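Local coordinates for protein addiction module toxin RelE (Helicobacter pylori, PDB 4LSY) that probably acts as a ribonuclease toxin of a type II toxin-antitoxin system, as in the RelE family and its YafQ branch, and can bind copper, at residues Asn8-Phe13 / Ile80-Gly85; Lys65-Leu70 / Leu84-Glu89. The protein carries 1 engineered substitution. All coordinates share one frame; numbering follows the deposited sequence.

Interaction 1: Asn8-Phe13 / Ile80-Gly85; sequences NLKKSF and ILLRLG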
loop_
_atom_site.group_PDB
_atom_site.type_symbol
_atom_site.label_atom_id
_atom_site.label_comp_id
_atom_site.label_asym_id
_atom_site.label_seq_id
_atom_site.Cartn_x
_atom_site.Cartn_y
_atom_site.Cartn_z
ATOM N N ASN A 8 4.851 -9.315 2.962
ATOM C CA ASN A 8 5.579 -8.916 4.151
ATOM C C ASN A 8 4.944 -7.669 4.761
ATOM O O ASN A 8 5.082 -6.572 4.219
ATOM C CB ASN A 8 7.046 -8.671 3.797
ATOM C CG ASN A 8 7.896 -8.357 5.009
ATOM O OD1 ASN A 8 7.407 -7.843 6.011
ATOM N ND2 ASN A 8 9.187 -8.645 4.911
ATOM N N LEU A 9 4.234 -7.850 5.876
ATOM C CA LEU A 9 3.505 -6.767 6.504
ATOM C C LEU A 9 4.385 -6.190 7.600
ATOM O O LEU A 9 4.665 -6.867 8.585
ATOM C CB LEU A 9 2.199 -7.266 7.131
ATOM C CG LEU A 9 1.171 -8.096 6.342
ATOM C CD1 LEU A 9 -0.217 -8.039 7.007
ATOM C CD2 LEU A 9 1.073 -7.638 4.906
ATOM N N LYS A 10 4.827 -4.949 7.427
ATOM C CA LYS A 10 5.633 -4.293 8.450
ATOM C C LYS A 10 4.780 -3.944 9.665
ATOM O O LYS A 10 3.578 -3.723 9.547
ATOM C CB LYS A 10 6.306 -3.044 7.880
ATOM C CG LYS A 10 7.347 -3.357 6.815
ATOM C CD LYS A 10 8.411 -4.274 7.385
ATOM C CE LYS A 10 9.650 -4.303 6.501
ATOM N NZ LYS A 10 10.669 -5.267 7.010
ATOM N N LYS A 11 5.407 -3.882 10.835
ATOM C CA LYS A 11 4.662 -3.601 12.052
ATOM C C LYS A 11 3.882 -2.294 11.937
ATOM O O LYS A 11 2.757 -2.195 12.438
ATOM C CB LYS A 11 5.590 -3.570 13.272
ATOM C CG LYS A 11 6.044 -4.953 13.718
ATOM C CD LYS A 11 4.861 -5.791 14.165
ATOM C CE LYS A 11 5.266 -7.229 14.464
ATOM N NZ LYS A 11 4.066 -8.068 14.754
ATOM N N SER A 12 4.472 -1.296 11.281
ATOM C CA SER A 12 3.824 0.010 11.189
ATOM C C SER A 12 2.568 -0.075 10.329
ATOM O O SER A 12 1.567 0.583 10.619
ATOM C CB SER A 12 4.774 1.068 10.638
ATOM O OG SER A 12 5.243 0.682 9.361
ATOM N N PHE A 13 2.632 -0.878 9.269
ATOM C CA PHE A 13 1.453 -1.155 8.450
ATOM C C PHE A 13 0.352 -1.820 9.267
ATOM O O PHE A 13 -0.822 -1.468 9.163
ATOM C CB PHE A 13 1.814 -2.045 7.253
ATOM C CG PHE A 13 0.608 -2.525 6.485
ATOM C CD1 PHE A 13 0.091 -1.772 5.445
ATOM C CD2 PHE A 13 -0.023 -3.707 6.836
ATOM C CE1 PHE A 13 -1.027 -2.193 4.766
ATOM C CE2 PHE A 13 -1.134 -4.144 6.160
ATOM C CZ PHE A 13 -1.642 -3.384 5.119
ATOM N N ILE A 80 6.397 -5.882 0.108
ATOM C CA ILE A 80 6.470 -5.311 1.451
ATOM C C ILE A 80 5.447 -4.186 1.617
ATOM O O ILE A 80 5.469 -3.188 0.880
ATOM C CB ILE A 80 7.896 -4.771 1.738
ATOM C CG1 ILE A 80 8.925 -5.900 1.593
ATOM C CG2 ILE A 80 7.966 -4.168 3.133
ATOM C CD1 ILE A 80 10.375 -5.433 1.579
ATOM N N LEU A 81 4.537 -4.357 2.574
ATOM C CA LEU A 81 3.573 -3.318 2.880
ATOM C C LEU A 81 4.080 -2.492 4.068
ATOM O O LEU A 81 4.261 -3.018 5.169
ATOM C CB LEU A 81 2.204 -3.922 3.163
ATOM C CG LEU A 81 1.637 -4.796 2.040
ATOM C CD1 LEU A 81 0.185 -5.155 2.328
ATOM C CD2 LEU A 81 1.771 -4.106 0.708
ATOM N N LEU A 82 4.316 -1.203 3.824
ATOM C CA LEU A 82 4.982 -0.345 4.801
ATOM C C LEU A 82 4.043 0.503 5.637
ATOM O O LEU A 82 4.155 0.541 6.859
ATOM C CB LEU A 82 5.979 0.586 4.113
ATOM C CG LEU A 82 7.348 -0.020 3.834
ATOM C CD1 LEU A 82 7.387 -0.554 2.417
ATOM C CD2 LEU A 82 8.405 1.038 4.064
ATOM N N ARG A 83 3.154 1.220 4.962
ATOM C CA ARG A 83 2.265 2.168 5.617
ATOM C C ARG A 83 0.909 2.172 4.931
ATOM O O ARG A 83 0.808 1.920 3.722
ATOM C CB ARG A 83 2.836 3.600 5.544
ATOM C CG ARG A 83 4.186 3.843 6.241
ATOM C CD ARG A 83 4.189 3.535 7.746
ATOM N NE ARG A 83 3.124 4.183 8.506
ATOM C CZ ARG A 83 3.202 5.402 9.033
ATOM N NH1 ARG A 83 4.293 6.132 8.861
ATOM N NH2 ARG A 83 2.177 5.899 9.730
ATOM N N LEU A 84 -0.127 2.464 5.706
ATOM C CA LEU A 84 -1.470 2.648 5.178
ATOM C C LEU A 84 -2.101 3.872 5.849
ATOM O O LEU A 84 -2.283 3.895 7.064
ATOM C CB LEU A 84 -2.313 1.402 5.450
ATOM C CG LEU A 84 -3.663 1.291 4.732
ATOM C CD1 LEU A 84 -3.506 1.205 3.214
ATOM C CD2 LEU A 84 -4.471 0.098 5.262
ATOM N N GLY A 85 -2.436 4.895 5.070
ATOM C CA GLY A 85 -3.114 6.043 5.648
ATOM C C GLY A 85 -3.035 7.257 4.753
ATOM O O GLY A 85 -2.486 7.183 3.645
#
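F13 lays one face of its ring over L81, whose CB stands 3.9 Å from the ring centroid in a CH-pi contact, while L81 CD1 comes within 3.8 Å of F13 CZ. The ring reaches this place with CG anti to the backbone N (chi1 172°), which lowers it from the first turn of its helix beside L81, both side chains pointing the same way. L84 meets the ring obliquely, its CB 3.9 Å from F13 CE1. This is the tight, buried part of the contact; L9, on the same face of the sheet as L81, adds only its CD2 branch to L81 CD1 at the exposed edge. The opposite face, bearing N8 and I80, is looser: K10 bends at chi2 and brings its CE within 3.8 Å of I80 CG2, and the exposed chain end then leads away. Within the sheet the strands pair in parallel, L81 N donating to N8 O (2.8 Å) and L81 O accepting from K10 N (3.0 Å). K10 is the N-cap residue, and S12, in the first turn, donates through OG to L82 O (2.7 Å), a nearly linear approach to the carbonyl that ties the helix start to the strand. L82 and R83 form a classic beta bulge opposite V71; R83 passes its CD by S12 OG and salt-bridges D16 through NE. Strand 6-9 thus edges the sheet beside strand 78-85, and helix 11-22 turns back over it, with I34 of helix 28-38 touching L81 and L30 touching L84.

Interaction 2: Lys65-Leu70 / Leu84-Glu89; sequences KPDVSL and LGSHSE. Engineered in segment 65-70: S69 (natural residue Leu).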
loop_
_atom_site.group_PDB
_atom_site.type_symbol
_atom_site.label_atom_id
_atom_site.label_comp_id
_atom_site.label_asym_id
_atom_site.label_seq_id
_atom_site.Cartn_x
_atom_site.Cartn_y
_atom_site.Cartn_z
ATOM N N LYS A 65 -8.137 4.732 -1.442
ATOM C CA LYS A 65 -9.268 5.655 -1.454
ATOM C C LYS A 65 -8.685 7.027 -1.729
ATOM O O LYS A 65 -7.483 7.213 -1.608
ATOM C CB LYS A 65 -9.983 5.656 -0.102
ATOM C CG LYS A 65 -10.675 4.347 0.245
ATOM C CD LYS A 65 -10.999 4.243 1.735
ATOM C CE LYS A 65 -12.041 5.276 2.159
ATOM N NZ LYS A 65 -12.666 4.892 3.459
ATOM N N PRO A 66 -9.517 7.998 -2.117
ATOM C CA PRO A 66 -8.946 9.339 -2.296
ATOM C C PRO A 66 -8.061 9.798 -1.126
ATOM O O PRO A 66 -7.108 10.552 -1.340
ATOM C CB PRO A 66 -10.188 10.238 -2.448
ATOM C CG PRO A 66 -11.393 9.326 -2.248
ATOM C CD PRO A 66 -10.919 7.940 -2.551
ATOM N N ASP A 67 -8.349 9.339 0.086
ATOM C CA ASP A 67 -7.592 9.793 1.247
ATOM C C ASP A 67 -6.922 8.670 2.064
ATOM O O ASP A 67 -6.607 8.838 3.241
ATOM C CB ASP A 67 -8.456 10.719 2.128
ATOM C CG ASP A 67 -9.491 9.971 2.948
ATOM O OD1 ASP A 67 -9.803 8.808 2.633
ATOM O OD2 ASP A 67 -9.991 10.565 3.930
ATOM N N VAL A 68 -6.699 7.526 1.430
ATOM C CA VAL A 68 -5.880 6.487 2.039
ATOM C C VAL A 68 -4.862 6.004 1.026
ATOM O O VAL A 68 -5.203 5.542 -0.055
ATOM C CB VAL A 68 -6.709 5.303 2.575
ATOM C CG1 VAL A 68 -7.590 4.772 1.506
ATOM C CG2 VAL A 68 -5.798 4.181 3.092
ATOM N N SER A 69 -3.597 6.141 1.389
ATOM C CA SER A 69 -2.512 5.710 0.535
ATOM C C SER A 69 -1.919 4.428 1.061
ATOM O O SER A 69 -1.789 4.242 2.265
ATOM C CB SER A 69 -1.418 6.782 0.482
ATOM O OG SER A 69 -1.873 7.927 -0.210
ATOM N N LEU A 70 -1.543 3.542 0.152
ATOM C CA LEU A 70 -0.727 2.403 0.516
ATOM C C LEU A 70 0.690 2.670 0.025
ATOM O O LEU A 70 0.886 3.002 -1.141
ATOM C CB LEU A 70 -1.280 1.114 -0.116
ATOM C CG LEU A 70 -0.381 -0.129 0.026
ATOM C CD1 LEU A 70 -0.329 -0.625 1.487
ATOM C CD2 LEU A 70 -0.825 -1.264 -0.946
ATOM N N LEU A 84 -0.127 2.464 5.706
ATOM C CA LEU A 84 -1.470 2.648 5.178
ATOM C C LEU A 84 -2.101 3.872 5.849
ATOM O O LEU A 84 -2.283 3.895 7.064
ATOM C CB LEU A 84 -2.313 1.402 5.450
ATOM C CG LEU A 84 -3.663 1.291 4.732
ATOM C CD1 LEU A 84 -3.506 1.205 3.214
ATOM C CD2 LEU A 84 -4.471 0.098 5.262
ATOM N N GLY A 85 -2.436 4.895 5.070
ATOM C CA GLY A 85 -3.114 6.043 5.648
ATOM C C GLY A 85 -3.035 7.257 4.753
ATOM O O GLY A 85 -2.486 7.183 3.645
ATOM N N SER A 86 -3.590 8.369 5.219
ATOM C CA SER A 86 -3.554 9.604 4.444
ATOM C C SER A 86 -2.113 10.046 4.204
ATOM O O SER A 86 -1.267 9.983 5.102
ATOM C CB SER A 86 -4.328 10.718 5.164
ATOM O OG SER A 86 -5.719 10.425 5.223
ATOM N N HIS A 87 -1.832 10.498 2.988
ATOM C CA HIS A 87 -0.501 10.976 2.644
ATOM C C HIS A 87 0.036 11.994 3.665
ATOM O O HIS A 87 1.159 11.866 4.144
ATOM C CB HIS A 87 -0.495 11.594 1.239
ATOM C CG HIS A 87 0.878 11.757 0.669
ATOM N ND1 HIS A 87 1.632 10.918 -0.082
ATOM C CD2 HIS A 87 1.644 12.880 0.877
ATOM C CE1 HIS A 87 2.826 11.555 -0.321
ATOM N NE2 HIS A 87 2.810 12.735 0.268
ATOM N N SER A 88 -0.772 12.990 4.010
ATOM C CA SER A 88 -0.315 14.019 4.939
ATOM C C SER A 88 -0.016 13.450 6.337
ATOM O O SER A 88 0.730 14.042 7.094
ATOM C CB SER A 88 -1.315 15.178 5.008
ATOM O OG SER A 88 -2.586 14.731 5.444
ATOM N N GLU A 89 -0.585 12.295 6.665
ATOM C CA GLU A 89 -0.282 11.638 7.939
ATOM C C GLU A 89 0.978 10.762 7.909
ATOM O O GLU A 89 1.583 10.488 8.950
ATOM C CB GLU A 89 -1.478 10.817 8.405
ATOM C CG GLU A 89 -2.650 11.673 8.820
ATOM C CD GLU A 89 -3.790 10.862 9.380
ATOM O OE1 GLU A 89 -4.183 11.130 10.537
ATOM O OE2 GLU A 89 -4.283 9.955 8.673
HETATM O O HOH W 1 -3.573 9.395 1.173
#
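S69 and G85 face each other as an antiparallel hydrogen-bonded pair, each N-H answered by the other's carbonyl. G85 N donates to S69 O at 3.0 Å, whereas S69 N lies well above the plane of the G85 carbonyl, 2.7 Å from its O. Just past this pair, with OG anti to its carbonyl carbon (chi1 -66°), S86 donates to D67 O (2.7 Å), satisfying the last carbonyl before strand 68-75 and tying the type I turn K65-V68 to the start of helix 87-90. A water gives a hydrogen to S69 OG (2.6 Å), accepts from H87 N (2.7 Å) and donates weakly to G85 O. S69 is an engineered residue, leucine in nature; its OG also bonds E61. E61 and H87 form a copper-binding site of this protein; here H87 ND1 is hydrogen-bonded to E61, and H87 is the predicted proton donor. On the face that carries L84 and L70, L84 CD1 lies 3.8 Å from V68 CG2 and 4.0 Å from L70 CB. The contact closes the open end of the hairpin 68-75/78-85: strand 60-63 flanks strand 68-75, helices 11-22 and 28-38 cover L70 and L84, and helix 87-90 carries the chain away past S86.

How the interactions relate
Interactions 1 and 2 use overlapping portions of strand 78-85, with centres about 12 Å apart, and share L84 and G85. Interaction 1 joins this strand to its parallel neighbour 6-9 and the start of helix 11-22; interaction 2 joins its end to the antiparallel strand 68-75. Strand 78-85 therefore sits between the chain's first strand and its hairpin partner. The two contacts meet in the core, where L70 CD1 packs 3.7 Å from F13 CE1 and L81 lies close by. Along the chain 8-13 comes first, then 65-70, and both meet the closing stretch 80-89, where strand 78-85 runs into helix 87-90 and the predicted catalytic H87, tying the copper-binding end to the N-terminal part.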